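Local coordinates for uncharacterized protein (Bacillus cereus, PDB 5F2H) that is of unknown function but probably acts as a hydrolase, pairing an N-terminal helical domain with an alpha/beta-hydrolase domain, at residues 52-57 with 89-93; 61-65 with 93-99; 136-142 with 172-177; 152-158 with 304-308. All blocks are in the same frame, centred on the assembly; numbering follows the deposited sequence.

Contact 1 of 4, residues 52-57 with 89-93; sequences YALASA and DLKPL
Residues 52-57 are a run of regular helix within helix 44-58, with Ser56 N bonded to Tyr52 O (2.9 Å) and Ala57 N to Ala53 O (2.9 Å). Residues 89-93 lie in the loop between helices 81-86 and 97-115. Their phi/psi angles are helical but they lack the regular bonding; one local bond, Leu93 N to Leu90 O at 3.0 Å, tightens the bend. The backbones come closest at Ala57 and Asp89, CA to CA 4.6 Å, and then at Ser56 and Leu90, CA to CA 5.8 Å.

Ser56 points straight at the loop. With chi1 t (-178°), its OG donates a hydrogen bond to the carbonyl Asp89 O at 2.6 Å, and the same OG sits 3.5 Å from Leu93 CG and 3.7 Å from Pro92 CD. Beside it Ala57 CB meets Asp89 CG at 3.7 Å. One turn back, Tyr52 (chi1 p, 68°) presents a ring edge to Leu90, CE1 to CD2 3.6 Å. Tyr83 of helix 81-86 packs on both Tyr52 and Leu90.

This is loop-on-helix packing in an all-helical domain: small residues, Ala53, Ser56 and Ala57, let the loop backbone ride close to the helix. Through a single short side-chain-to-carbonyl bond, set among apolar carbons, Ser56 OG gives Asp89 O a donor and ties the loop to helix 44-58 at that point.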
loop_
_atom_site.group_PDB
_atom_site.type_symbol
_atom_site.label_atom_id
_atom_site.label_comp_id
_atom_site.label_asym_id
_atom_site.label_seq_id
_atom_site.Cartn_x
_atom_site.Cartn_y
_atom_site.Cartn_z
ATOM N N TYR B 52 5.356 -20.200 43.154
ATOM C CA TYR B 52 6.013 -20.463 44.426
ATOM C C TYR B 52 5.922 -19.295 45.415
ATOM O O TYR B 52 5.914 -19.508 46.623
ATOM C CB TYR B 52 7.455 -20.949 44.258
ATOM C CG TYR B 52 8.457 -19.953 43.726
ATOM C CD1 TYR B 52 9.004 -18.984 44.559
ATOM C CD2 TYR B 52 8.953 -20.057 42.434
ATOM C CE1 TYR B 52 9.960 -18.089 44.089
ATOM C CE2 TYR B 52 9.924 -19.187 41.967
ATOM C CZ TYR B 52 10.415 -18.203 42.797
ATOM O OH TYR B 52 11.347 -17.306 42.341
ATOM N N ALA B 53 5.856 -18.072 44.916
ATOM C CA ALA B 53 5.738 -16.916 45.803
ATOM C C ALA B 53 4.390 -17.005 46.520
ATOM O O ALA B 53 4.305 -16.840 47.745
ATOM C CB ALA B 53 5.845 -15.629 45.014
ATOM N N LEU B 54 3.334 -17.325 45.770
ATOM C CA LEU B 54 2.005 -17.449 46.387
ATOM C C LEU B 54 1.946 -18.634 47.344
ATOM O O LEU B 54 1.371 -18.539 48.443
ATOM C CB LEU B 54 0.925 -17.505 45.332
ATOM C CG LEU B 54 0.825 -16.208 44.508
ATOM C CD1 LEU B 54 -0.185 -16.319 43.374
ATOM C CD2 LEU B 54 0.472 -15.016 45.399
ATOM N N ALA B 55 2.633 -19.711 46.972
ATOM C CA ALA B 55 2.672 -20.901 47.802
ATOM C C ALA B 55 3.293 -20.558 49.128
ATOM O O ALA B 55 2.691 -20.777 50.182
ATOM C CB ALA B 55 3.465 -22.005 47.131
ATOM N N SER B 56 4.500 -19.985 49.065
ATOM C CA SER B 56 5.239 -19.609 50.273
ATOM C C SER B 56 4.459 -18.619 51.117
ATOM O O SER B 56 4.343 -18.786 52.323
ATOM C CB SER B 56 6.604 -19.048 49.925
ATOM O OG SER B 56 7.325 -18.744 51.109
ATOM N N ALA B 57 3.874 -17.621 50.479
ATOM C CA ALA B 57 3.086 -16.637 51.216
ATOM C C ALA B 57 1.909 -17.302 51.925
ATOM O O ALA B 57 1.698 -17.094 53.114
ATOM C CB ALA B 57 2.582 -15.576 50.273
ATOM N N ASP B 89 7.420 -12.562 51.100
ATOM C CA ASP B 89 6.664 -13.778 50.852
ATOM C C ASP B 89 7.521 -15.039 50.837
ATOM O O ASP B 89 6.995 -16.144 51.018
ATOM C CB ASP B 89 5.868 -13.677 49.540
ATOM C CG ASP B 89 4.734 -12.655 49.605
ATOM O OD1 ASP B 89 4.491 -12.072 50.695
ATOM O OD2 ASP B 89 4.084 -12.458 48.552
ATOM N N LEU B 90 8.826 -14.872 50.626
ATOM C CA LEU B 90 9.752 -15.997 50.571
ATOM C C LEU B 90 10.498 -16.293 51.868
ATOM O O LEU B 90 11.223 -17.288 51.953
ATOM C CB LEU B 90 10.801 -15.720 49.497
ATOM C CG LEU B 90 10.354 -15.579 48.049
ATOM C CD1 LEU B 90 11.519 -15.102 47.201
ATOM C CD2 LEU B 90 9.803 -16.888 47.511
ATOM N N LYS B 91 10.322 -15.466 52.888
ATOM C CA LYS B 91 11.044 -15.683 54.138
ATOM C C LYS B 91 10.886 -17.113 54.723
ATOM O O LYS B 91 11.864 -17.716 55.166
ATOM C CB LYS B 91 10.701 -14.600 55.174
ATOM C CG LYS B 91 11.633 -14.618 56.376
ATOM C CD LYS B 91 11.357 -13.532 57.402
ATOM C CE LYS B 91 12.392 -13.607 58.522
ATOM N NZ LYS B 91 12.198 -12.594 59.595
ATOM N N PRO B 92 9.666 -17.675 54.679
ATOM C CA PRO B 92 9.425 -19.026 55.215
ATOM C C PRO B 92 10.278 -20.133 54.609
ATOM O O PRO B 92 10.291 -21.255 55.126
ATOM C CB PRO B 92 7.972 -19.297 54.857
ATOM C CG PRO B 92 7.369 -17.966 54.708
ATOM C CD PRO B 92 8.427 -17.055 54.184
ATOM N N LEU B 93 10.975 -19.814 53.528
ATOM C CA LEU B 93 11.823 -20.768 52.842
ATOM C C LEU B 93 13.293 -20.749 53.298
ATOM O O LEU B 93 14.007 -21.730 53.082
ATOM C CB LEU B 93 11.729 -20.499 51.341
ATOM C CG LEU B 93 10.290 -20.561 50.795
ATOM C CD1 LEU B 93 10.231 -20.145 49.337
ATOM C CD2 LEU B 93 9.691 -21.947 50.953
#

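Contact 2 of 4, residues 61-65 with 93-99; sequences EEEAM and LHKFEEF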
loop_
_atom_site.group_PDB
_atom_site.type_symbol
_atom_site.label_atom_id
_atom_site.label_comp_id
_atom_site.label_asym_id
_atom_site.label_seq_id
_atom_site.Cartn_x
_atom_site.Cartn_y
_atom_site.Cartn_z
ATOM N N GLU B 61 4.744 -24.166 52.341
ATOM C CA GLU B 61 6.185 -24.167 52.224
ATOM C C GLU B 61 6.723 -25.298 51.366
ATOM O O GLU B 61 7.574 -25.066 50.496
ATOM C CB GLU B 61 6.783 -24.225 53.625
ATOM C CG GLU B 61 6.330 -23.077 54.518
ATOM C CD GLU B 61 6.830 -23.214 55.936
ATOM O OE1 GLU B 61 7.584 -24.173 56.230
ATOM O OE2 GLU B 61 6.444 -22.366 56.765
ATOM N N GLU B 62 6.228 -26.507 51.614
ATOM C CA GLU B 62 6.647 -27.697 50.858
ATOM C C GLU B 62 6.305 -27.569 49.368
ATOM O O GLU B 62 7.154 -27.788 48.496
ATOM C CB GLU B 62 6.070 -28.974 51.487
ATOM C CG GLU B 62 6.684 -29.285 52.847
ATOM C CD GLU B 62 6.055 -30.482 53.544
ATOM O OE1 GLU B 62 4.869 -30.792 53.273
ATOM O OE2 GLU B 62 6.728 -31.086 54.410
ATOM N N GLU B 63 5.085 -27.151 49.083
ATOM C CA GLU B 63 4.670 -26.965 47.704
ATOM C C GLU B 63 5.652 -26.008 47.044
ATOM O O GLU B 63 6.278 -26.348 46.040
ATOM C CB GLU B 63 3.232 -26.426 47.610
ATOM C CG GLU B 63 2.149 -27.386 48.094
ATOM C CD GLU B 63 2.261 -27.802 49.557
ATOM O OE1 GLU B 63 3.111 -27.264 50.300
ATOM O OE2 GLU B 63 1.483 -28.691 49.974
ATOM N N ALA B 64 5.823 -24.837 47.658
ATOM C CA ALA B 64 6.741 -23.807 47.157
ATOM C C ALA B 64 8.137 -24.335 46.823
ATOM O O ALA B 64 8.656 -24.050 45.752
ATOM C CB ALA B 64 6.852 -22.673 48.155
HETATM N N MSE B 65 8.722 -25.142 47.703
HETATM C CA MSE B 65 10.070 -25.683 47.455
HETATM C C MSE B 65 10.207 -26.464 46.174
HETATM O O MSE B 65 11.176 -26.234 45.448
HETATM C CB MSE B 65 10.614 -26.510 48.615
HETATM C CG MSE B 65 11.299 -25.633 49.661
HETATM SE SE MSE B 65 12.329 -24.194 48.821
HETATM C CE MSE B 65 14.050 -25.140 48.771
ATOM N N LEU B 93 10.975 -19.814 53.528
ATOM C CA LEU B 93 11.823 -20.768 52.842
ATOM C C LEU B 93 13.293 -20.749 53.298
ATOM O O LEU B 93 14.007 -21.730 53.082
ATOM C CB LEU B 93 11.729 -20.499 51.341
ATOM C CG LEU B 93 10.290 -20.561 50.795
ATOM C CD1 LEU B 93 10.231 -20.145 49.337
ATOM C CD2 LEU B 93 9.691 -21.947 50.953
ATOM N N HIS B 94 13.737 -19.672 53.960
ATOM C CA HIS B 94 15.149 -19.573 54.414
ATOM C C HIS B 94 15.588 -20.715 55.324
ATOM O O HIS B 94 16.779 -20.995 55.441
ATOM C CB HIS B 94 15.466 -18.236 55.098
ATOM C CG HIS B 94 15.170 -17.047 54.245
ATOM N ND1 HIS B 94 14.170 -16.149 54.542
ATOM C CD2 HIS B 94 15.702 -16.637 53.074
ATOM C CE1 HIS B 94 14.150 -15.195 53.626
ATOM N NE2 HIS B 94 15.060 -15.478 52.716
ATOM N N LYS B 95 14.629 -21.367 55.972
ATOM C CA LYS B 95 14.949 -22.484 56.842
ATOM C C LYS B 95 15.605 -23.578 56.018
ATOM O O LYS B 95 16.594 -24.165 56.436
ATOM C CB LYS B 95 13.686 -23.097 57.439
ATOM C CG LYS B 95 12.793 -22.169 58.228
ATOM C CD LYS B 95 11.528 -22.924 58.599
ATOM C CE LYS B 95 10.494 -22.034 59.260
ATOM N NZ LYS B 95 9.214 -22.760 59.494
ATOM N N PHE B 96 15.073 -23.809 54.821
ATOM C CA PHE B 96 15.563 -24.881 53.950
ATOM C C PHE B 96 16.935 -24.657 53.326
ATOM O O PHE B 96 17.255 -23.556 52.883
ATOM C CB PHE B 96 14.539 -25.168 52.851
ATOM C CG PHE B 96 13.169 -25.471 53.375
ATOM C CD1 PHE B 96 12.856 -26.734 53.843
ATOM C CD2 PHE B 96 12.186 -24.494 53.389
ATOM C CE1 PHE B 96 11.589 -27.014 54.329
ATOM C CE2 PHE B 96 10.919 -24.762 53.878
ATOM C CZ PHE B 96 10.617 -26.025 54.344
ATOM N N GLU B 97 17.744 -25.717 53.306
ATOM C CA GLU B 97 19.072 -25.652 52.715
ATOM C C GLU B 97 18.921 -25.653 51.199
ATOM O O GLU B 97 19.673 -24.983 50.492
ATOM C CB GLU B 97 19.990 -26.789 53.204
ATOM C CG GLU B 97 19.529 -28.217 52.899
ATOM C CD GLU B 97 20.494 -29.300 53.402
ATOM O OE1 GLU B 97 20.052 -30.454 53.636
ATOM O OE2 GLU B 97 21.693 -28.995 53.595
ATOM N N GLU B 98 17.920 -26.369 50.695
ATOM C CA GLU B 98 17.697 -26.401 49.254
ATOM C C GLU B 98 17.471 -24.979 48.774
ATOM O O GLU B 98 17.805 -24.640 47.645
ATOM C CB GLU B 98 16.516 -27.311 48.814
ATOM C CG GLU B 98 16.676 -28.842 48.929
ATOM C CD GLU B 98 16.640 -29.413 50.341
ATOM O OE1 GLU B 98 16.312 -28.683 51.307
ATOM O OE2 GLU B 98 16.890 -30.634 50.475
ATOM N N PHE B 99 16.897 -24.147 49.639
ATOM C CA PHE B 99 16.638 -22.761 49.289
ATOM C C PHE B 99 17.928 -22.005 49.038
ATOM O O PHE B 99 18.020 -21.256 48.075
ATOM C CB PHE B 99 15.822 -22.057 50.367
ATOM C CG PHE B 99 15.534 -20.620 50.052
ATOM C CD1 PHE B 99 14.444 -20.281 49.273
ATOM C CD2 PHE B 99 16.347 -19.611 50.535
ATOM C CE1 PHE B 99 14.174 -18.954 48.984
ATOM C CE2 PHE B 99 16.089 -18.287 50.236
ATOM C CZ PHE B 99 15.002 -17.957 49.463
#
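Glu61, in the first turn of helix 61-74, meets the loop in three ways. Its carboxylate forms a long salt bridge, OE2 to Lys95 NZ at 3.9 Å, while OE1 lies near the ring edge of Phe96, 4.0 Å from CZ. Its backbone O packs on Leu93 CD2 at 3.8 Å. One turn on, Ala64 adds CB to the same leucine methyl, CD2, at 4.1 Å. Met65, a selenomethionine, buries the largest area here. Its CG sits over the Phe96 face, 4.2 Å from the centroid, a CH-pi contact, and SE lies 5.3 Å from the centroid of that ring, oblique to it, a Met-aromatic contact. SE also reaches Leu93 CD2 (4.1 Å), and CE tucks against Phe99 N (3.1 Å), Phe99 CB (3.9 Å) and Glu98 CB (3.3 Å).

The type I turn Leu93-Phe96 brings Leu93 and Phe96 to helix 61-74 just before helix 97-115 begins. Leu93 and Phe99 also touch Met68 further along helix 61-74, and Ala64 and Leu93 reach Ser56 on helix 44-58, so three helices of the N-terminal domain converge here.

Contact 3 of 4, residues 136-142 with 172-177; sequences MHGDQEN and DGFVWD
Asp139 OD1 accepts a nearly straight hydrogen bond from Trp176 N (2.8 Å, 171°), and Asn142 ND2 (chi1 p) gives one to Asp172 O at 2.7 Å. Trp176 NE1 bonds His137 O at 2.9 Å. Between them Phe174 N bonds Glu141 O (2.9 Å), a lone antiparallel hydrogen-bonded bridge. Phe174 O takes weak bonds from Gln140 N (2.6 Å) and Glu141 N (3.4 Å), a G1 beta bulge with Gln140 at phi/psi 66/29, third residue of the type II turn Gly138-Glu141. Inside that loop, His137 ND1 donates to Gly138 O (2.8 Å).

Around this network, His137 (chi1 p) sets its ring obliquely to the Trp176 pyrrole, centroids 4.5 Å apart. Met136, a selenomethionine, makes an oblique Met-aromatic contact, SE 5.1 Å from the centroid of the Trp176 six-membered ring. Phe174 CD2 meets Asn142 CB at 3.8 Å.

The loop after strand 131-136 probably corresponds to the one that helps form the oxyanion hole in alpha/beta hydrolases, and Met136 touches the putative nucleophile elbow. Bonds to both backbone and side chains hold its shape.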
loop_
_atom_site.group_PDB
_atom_site.type_symbol
_atom_site.label_atom_id
_atom_site.label_comp_id
_atom_site.label_asym_id
_atom_site.label_seq_id
_atom_site.Cartn_x
_atom_site.Cartn_y
_atom_site.Cartn_z
HETATM N N MSE B 136 -5.165 0.445 -21.927
HETATM C CA MSE B 136 -5.036 0.059 -23.332
HETATM C C MSE B 136 -5.258 1.178 -24.308
HETATM O O MSE B 136 -6.366 1.688 -24.461
HETATM C CB MSE B 136 -6.077 -1.005 -23.704
HETATM C CG MSE B 136 -6.098 -2.200 -22.764
HETATM SE SE MSE B 136 -4.502 -3.283 -23.184
HETATM C CE MSE B 136 -3.906 -3.086 -21.352
ATOM N N HIS B 137 -4.216 1.517 -25.044
ATOM C CA HIS B 137 -4.301 2.557 -26.043
ATOM C C HIS B 137 -5.323 2.265 -27.131
ATOM O O HIS B 137 -5.738 1.124 -27.302
ATOM C CB HIS B 137 -2.936 2.744 -26.702
ATOM C CG HIS B 137 -2.483 1.581 -27.537
ATOM N ND1 HIS B 137 -2.739 1.488 -28.890
ATOM C CD2 HIS B 137 -1.737 0.496 -27.223
ATOM C CE1 HIS B 137 -2.169 0.400 -29.372
ATOM N NE2 HIS B 137 -1.567 -0.227 -28.378
ATOM N N GLY B 138 -5.686 3.307 -27.875
ATOM C CA GLY B 138 -6.628 3.226 -28.982
ATOM C C GLY B 138 -5.947 2.882 -30.301
ATOM O O GLY B 138 -4.749 2.759 -30.369
ATOM N N ASP B 139 -6.703 2.691 -31.369
ATOM C CA ASP B 139 -6.057 2.353 -32.639
ATOM C C ASP B 139 -5.225 3.511 -33.090
ATOM O O ASP B 139 -5.555 4.656 -32.779
ATOM C CB ASP B 139 -7.072 1.956 -33.719
ATOM C CG ASP B 139 -7.693 0.586 -33.455
ATOM O OD1 ASP B 139 -7.060 -0.206 -32.709
ATOM O OD2 ASP B 139 -8.777 0.283 -34.033
ATOM N N GLN B 140 -4.112 3.194 -33.746
ATOM C CA GLN B 140 -3.201 4.189 -34.270
ATOM C C GLN B 140 -2.504 5.010 -33.206
ATOM O O GLN B 140 -2.131 6.173 -33.434
ATOM C CB GLN B 140 -3.937 5.095 -35.245
ATOM C CG GLN B 140 -4.481 4.324 -36.415
ATOM C CD GLN B 140 -5.117 5.231 -37.423
ATOM O OE1 GLN B 140 -4.658 5.340 -38.560
ATOM N NE2 GLN B 140 -6.083 5.989 -36.978
ATOM N N GLU B 141 -2.311 4.394 -32.049
ATOM C CA GLU B 141 -1.658 5.048 -30.951
ATOM C C GLU B 141 -0.441 4.232 -30.536
ATOM O O GLU B 141 0.068 3.446 -31.314
ATOM C CB GLU B 141 -2.630 5.256 -29.777
ATOM C CG GLU B 141 -3.778 6.204 -30.062
ATOM C CD GLU B 141 -4.611 6.517 -28.816
ATOM O OE1 GLU B 141 -4.215 6.103 -27.706
ATOM O OE2 GLU B 141 -5.639 7.238 -28.928
ATOM N N ASN B 142 0.051 4.488 -29.328
ATOM C CA ASN B 142 1.199 3.803 -28.793
ATOM C C ASN B 142 1.304 4.173 -27.340
ATOM O O ASN B 142 0.401 4.815 -26.793
ATOM C CB ASN B 142 2.447 4.179 -29.579
ATOM C CG ASN B 142 2.650 5.659 -29.628
ATOM O OD1 ASN B 142 2.451 6.340 -28.631
ATOM N ND2 ASN B 142 3.107 6.168 -30.770
ATOM N N ASP B 172 5.404 3.995 -35.643
ATOM C CA ASP B 172 4.909 4.316 -34.301
ATOM C C ASP B 172 3.379 4.323 -34.115
ATOM O O ASP B 172 2.896 4.865 -33.130
ATOM C CB ASP B 172 5.484 5.657 -33.837
ATOM C CG ASP B 172 6.996 5.690 -33.870
ATOM O OD1 ASP B 172 7.632 4.624 -33.735
ATOM O OD2 ASP B 172 7.553 6.799 -34.012
ATOM N N GLY B 173 2.623 3.748 -35.045
ATOM C CA GLY B 173 1.149 3.677 -34.946
ATOM C C GLY B 173 0.739 2.203 -34.833
ATOM O O GLY B 173 1.053 1.409 -35.703
ATOM N N PHE B 174 0.014 1.846 -33.790
ATOM C CA PHE B 174 -0.374 0.471 -33.563
ATOM C C PHE B 174 -1.907 0.265 -33.430
ATOM O O PHE B 174 -2.615 1.163 -32.953
ATOM C CB PHE B 174 0.371 0.008 -32.311
ATOM C CG PHE B 174 1.874 0.127 -32.410
ATOM C CD1 PHE B 174 2.633 -0.904 -32.945
ATOM C CD2 PHE B 174 2.537 1.252 -31.937
ATOM C CE1 PHE B 174 4.016 -0.805 -33.028
ATOM C CE2 PHE B 174 3.923 1.369 -32.039
ATOM C CZ PHE B 174 4.659 0.331 -32.572
ATOM N N VAL B 175 -2.414 -0.913 -33.818
ATOM C CA VAL B 175 -3.868 -1.194 -33.770
ATOM C C VAL B 175 -4.298 -2.511 -33.179
ATOM O O VAL B 175 -3.529 -3.479 -33.180
ATOM C CB VAL B 175 -4.504 -1.199 -35.176
ATOM C CG1 VAL B 175 -4.378 0.173 -35.827
ATOM C CG2 VAL B 175 -3.868 -2.258 -36.057
ATOM N N TRP B 176 -5.568 -2.555 -32.750
ATOM C CA TRP B 176 -6.175 -3.763 -32.157
ATOM C C TRP B 176 -7.167 -4.457 -33.112
ATOM O O TRP B 176 -8.159 -5.022 -32.665
ATOM C CB TRP B 176 -6.892 -3.422 -30.853
ATOM C CG TRP B 176 -6.012 -2.828 -29.841
ATOM C CD1 TRP B 176 -5.928 -1.506 -29.481
ATOM C CD2 TRP B 176 -5.009 -3.507 -29.098
ATOM N NE1 TRP B 176 -4.962 -1.337 -28.525
ATOM C CE2 TRP B 176 -4.367 -2.548 -28.283
ATOM C CE3 TRP B 176 -4.590 -4.843 -29.030
ATOM C CZ2 TRP B 176 -3.359 -2.883 -27.388
ATOM C CZ3 TRP B 176 -3.558 -5.172 -28.144
ATOM C CH2 TRP B 176 -2.962 -4.187 -27.331
ATOM N N ASP B 177 -6.881 -4.428 -34.415
ATOM C CA ASP B 177 -7.743 -5.043 -35.434
ATOM C C ASP B 177 -8.113 -6.476 -35.105
ATOM O O ASP B 177 -9.290 -6.795 -34.909
ATOM C CB ASP B 177 -7.048 -5.045 -36.796
ATOM C CG ASP B 177 -6.912 -3.682 -37.395
ATOM O OD1 ASP B 177 -7.582 -2.723 -36.928
ATOM O OD2 ASP B 177 -6.176 -3.605 -38.400
#

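Contact 4 of 4, residues 152-158 with 304-308; sequences SVLDQDY and LKEAI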
loop_
_atom_site.group_PDB
_atom_site.type_symbol
_atom_site.label_atom_id
_atom_site.label_comp_id
_atom_site.label_asym_id
_atom_site.label_seq_id
_atom_site.Cartn_x
_atom_site.Cartn_y
_atom_site.Cartn_z
ATOM N N SER B 152 -1.985 9.568 -13.808
ATOM C CA SER B 152 -2.496 9.879 -12.467
ATOM C C SER B 152 -2.969 8.706 -11.595
ATOM O O SER B 152 -3.544 8.934 -10.530
ATOM C CB SER B 152 -3.605 10.925 -12.561
ATOM O OG SER B 152 -4.690 10.450 -13.324
ATOM N N VAL B 153 -2.770 7.467 -12.038
ATOM C CA VAL B 153 -3.171 6.306 -11.233
ATOM C C VAL B 153 -2.116 6.000 -10.176
ATOM O O VAL B 153 -2.359 5.224 -9.260
ATOM C CB VAL B 153 -3.385 5.021 -12.068
ATOM C CG1 VAL B 153 -4.533 5.210 -13.045
ATOM C CG2 VAL B 153 -2.106 4.595 -12.787
ATOM N N LEU B 154 -0.932 6.581 -10.323
ATOM C CA LEU B 154 0.143 6.357 -9.363
ATOM C C LEU B 154 -0.243 7.014 -8.034
ATOM O O LEU B 154 0.153 6.565 -6.961
ATOM C CB LEU B 154 1.450 6.937 -9.886
ATOM C CG LEU B 154 1.942 6.444 -11.248
ATOM C CD1 LEU B 154 3.227 7.173 -11.617
ATOM C CD2 LEU B 154 2.155 4.936 -11.269
ATOM N N ASP B 155 -1.046 8.070 -8.131
ATOM C CA ASP B 155 -1.536 8.815 -6.974
ATOM C C ASP B 155 -2.442 7.946 -6.097
ATOM O O ASP B 155 -2.780 8.334 -4.978
ATOM C CB ASP B 155 -2.322 10.043 -7.452
ATOM C CG ASP B 155 -1.479 10.998 -8.299
ATOM O OD1 ASP B 155 -0.234 10.916 -8.239
ATOM O OD2 ASP B 155 -2.063 11.849 -9.005
ATOM N N GLN B 156 -2.853 6.787 -6.618
ATOM C CA GLN B 156 -3.716 5.859 -5.891
ATOM C C GLN B 156 -2.973 4.562 -5.606
ATOM O O GLN B 156 -3.570 3.507 -5.404
ATOM C CB GLN B 156 -4.988 5.605 -6.681
ATOM C CG GLN B 156 -5.697 6.887 -7.092
ATOM C CD GLN B 156 -6.093 7.778 -5.925
ATOM O OE1 GLN B 156 -6.133 7.338 -4.778
ATOM N NE2 GLN B 156 -6.427 9.035 -6.225
ATOM N N ASP B 157 -1.650 4.677 -5.595
ATOM C CA ASP B 157 -0.736 3.583 -5.305
ATOM C C ASP B 157 -0.789 2.446 -6.318
ATOM O O ASP B 157 -0.575 1.298 -5.950
ATOM C CB ASP B 157 -1.043 3.034 -3.903
ATOM C CG ASP B 157 0.075 2.167 -3.341
ATOM O OD1 ASP B 157 1.133 2.037 -3.995
ATOM O OD2 ASP B 157 -0.095 1.634 -2.219
ATOM N N TYR B 158 -1.066 2.754 -7.583
ATOM C CA TYR B 158 -1.134 1.726 -8.627
ATOM C C TYR B 158 0.028 1.709 -9.584
ATOM O O TYR B 158 0.381 2.732 -10.140
ATOM C CB TYR B 158 -2.396 1.871 -9.500
ATOM C CG TYR B 158 -3.674 1.338 -8.911
ATOM C CD1 TYR B 158 -4.474 2.123 -8.102
ATOM C CD2 TYR B 158 -4.112 0.043 -9.227
ATOM C CE1 TYR B 158 -5.657 1.628 -7.583
ATOM C CE2 TYR B 158 -5.285 -0.465 -8.707
ATOM C CZ TYR B 158 -6.055 0.334 -7.891
ATOM O OH TYR B 158 -7.220 -0.154 -7.357
ATOM N N LEU B 304 -10.825 9.574 -12.968
ATOM C CA LEU B 304 -10.046 8.394 -12.553
ATOM C C LEU B 304 -9.995 8.257 -11.041
ATOM O O LEU B 304 -9.941 7.138 -10.526
ATOM C CB LEU B 304 -8.617 8.408 -13.080
ATOM C CG LEU B 304 -8.319 8.070 -14.530
ATOM C CD1 LEU B 304 -6.839 8.263 -14.828
ATOM C CD2 LEU B 304 -8.712 6.626 -14.780
ATOM N N LYS B 305 -9.968 9.385 -10.335
ATOM C CA LYS B 305 -9.943 9.355 -8.880
ATOM C C LYS B 305 -11.251 8.703 -8.407
ATOM O O LYS B 305 -11.213 7.710 -7.674
ATOM C CB LYS B 305 -9.757 10.756 -8.305
ATOM C CG LYS B 305 -9.603 10.780 -6.795
ATOM C CD LYS B 305 -9.229 12.147 -6.247
ATOM C CE LYS B 305 -7.847 12.572 -6.725
ATOM N NZ LYS B 305 -7.424 13.864 -6.122
ATOM N N GLU B 306 -12.395 9.241 -8.844
ATOM C CA GLU B 306 -13.707 8.671 -8.486
ATOM C C GLU B 306 -13.801 7.197 -8.844
ATOM O O GLU B 306 -14.204 6.376 -8.043
ATOM C CB GLU B 306 -14.873 9.315 -9.241
ATOM C CG GLU B 306 -15.365 10.681 -8.820
ATOM C CD GLU B 306 -16.657 11.041 -9.564
ATOM O OE1 GLU B 306 -17.311 12.053 -9.218
ATOM O OE2 GLU B 306 -17.059 10.269 -10.469
ATOM N N ALA B 307 -13.486 6.897 -10.096
ATOM C CA ALA B 307 -13.538 5.537 -10.610
ATOM C C ALA B 307 -12.839 4.563 -9.684
ATOM O O ALA B 307 -13.407 3.566 -9.271
ATOM C CB ALA B 307 -12.926 5.489 -11.994
ATOM N N ILE B 308 -11.601 4.864 -9.339
ATOM C CA ILE B 308 -10.852 3.992 -8.461
ATOM C C ILE B 308 -11.496 3.928 -7.078
ATOM O O ILE B 308 -11.587 2.848 -6.487
ATOM C CB ILE B 308 -9.375 4.403 -8.407
ATOM C CG1 ILE B 308 -8.758 4.190 -9.794
ATOM C CG2 ILE B 308 -8.621 3.577 -7.371
ATOM C CD1 ILE B 308 -7.279 4.491 -9.875
#
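Ile308 buries the largest area in this contact, and it points from its helix straight at residues 152-158. Its CG2 methyl meets Tyr158 CE1 at 3.6 Å, while CD1 lies 4.0 Å from Gln156 CG and 4.3 Å from Val153 CG1. Three different residues thus form the pocket that receives one isoleucine. Gln156 comes next. With chi1 and chi2 both m, its side chain folds over so that CG packs on Ile308 while NE2 lies 3.7 Å from the aliphatic CG of Lys305, a van der Waals contact. Leu304, one turn before Ile308, completes the patch: its CD1 touches Ser152 OG at 3.4 Å and Val153 CG1 at 4.2 Å. No hydrogen bond crosses the interface, which rests on shape and apolar packing. The polar end of Tyr158 is satisfied elsewhere, its OH hydrogen-bonded to Ser201 OG.

In the fold, the 3-10 turn at 152-155 links helix 143-150 to strand 158-164 within the beta-alpha-beta crossover that starts from strand 131-136. Helix 300-313 lies next to this connection: Val153 and Tyr158 rest on Phe133 of strand 131-136, Ile308 and Tyr158 on Ile203 of strand 202-207, and Leu304 on Ile229 of strand 227-231.

The four contacts fall into two pairs in two domains. Contacts 1 and 2, centres 8 Å apart, interleave along the chain in the N-terminal helical domain, share Leu93, and touch where Ala55 CB meets Ala64 CB at 3.6 Å. Contacts 3 and 4, centres 23 Å apart and not touching, alternate along the later alpha/beta-hydrolase domain, each with one segment in the crossover from strand 131-136 to strand 158-164. Between the pairs, centres lie 65 to 88 Å apart, so one chain's domains are widely separated. The second subunit touches contacts 3 and 4: its residues Ile11, Asn43 and Gln46, from its helical domain, pack on contact 3, while its Lys129 salt-bridges Asp157 at contact 4.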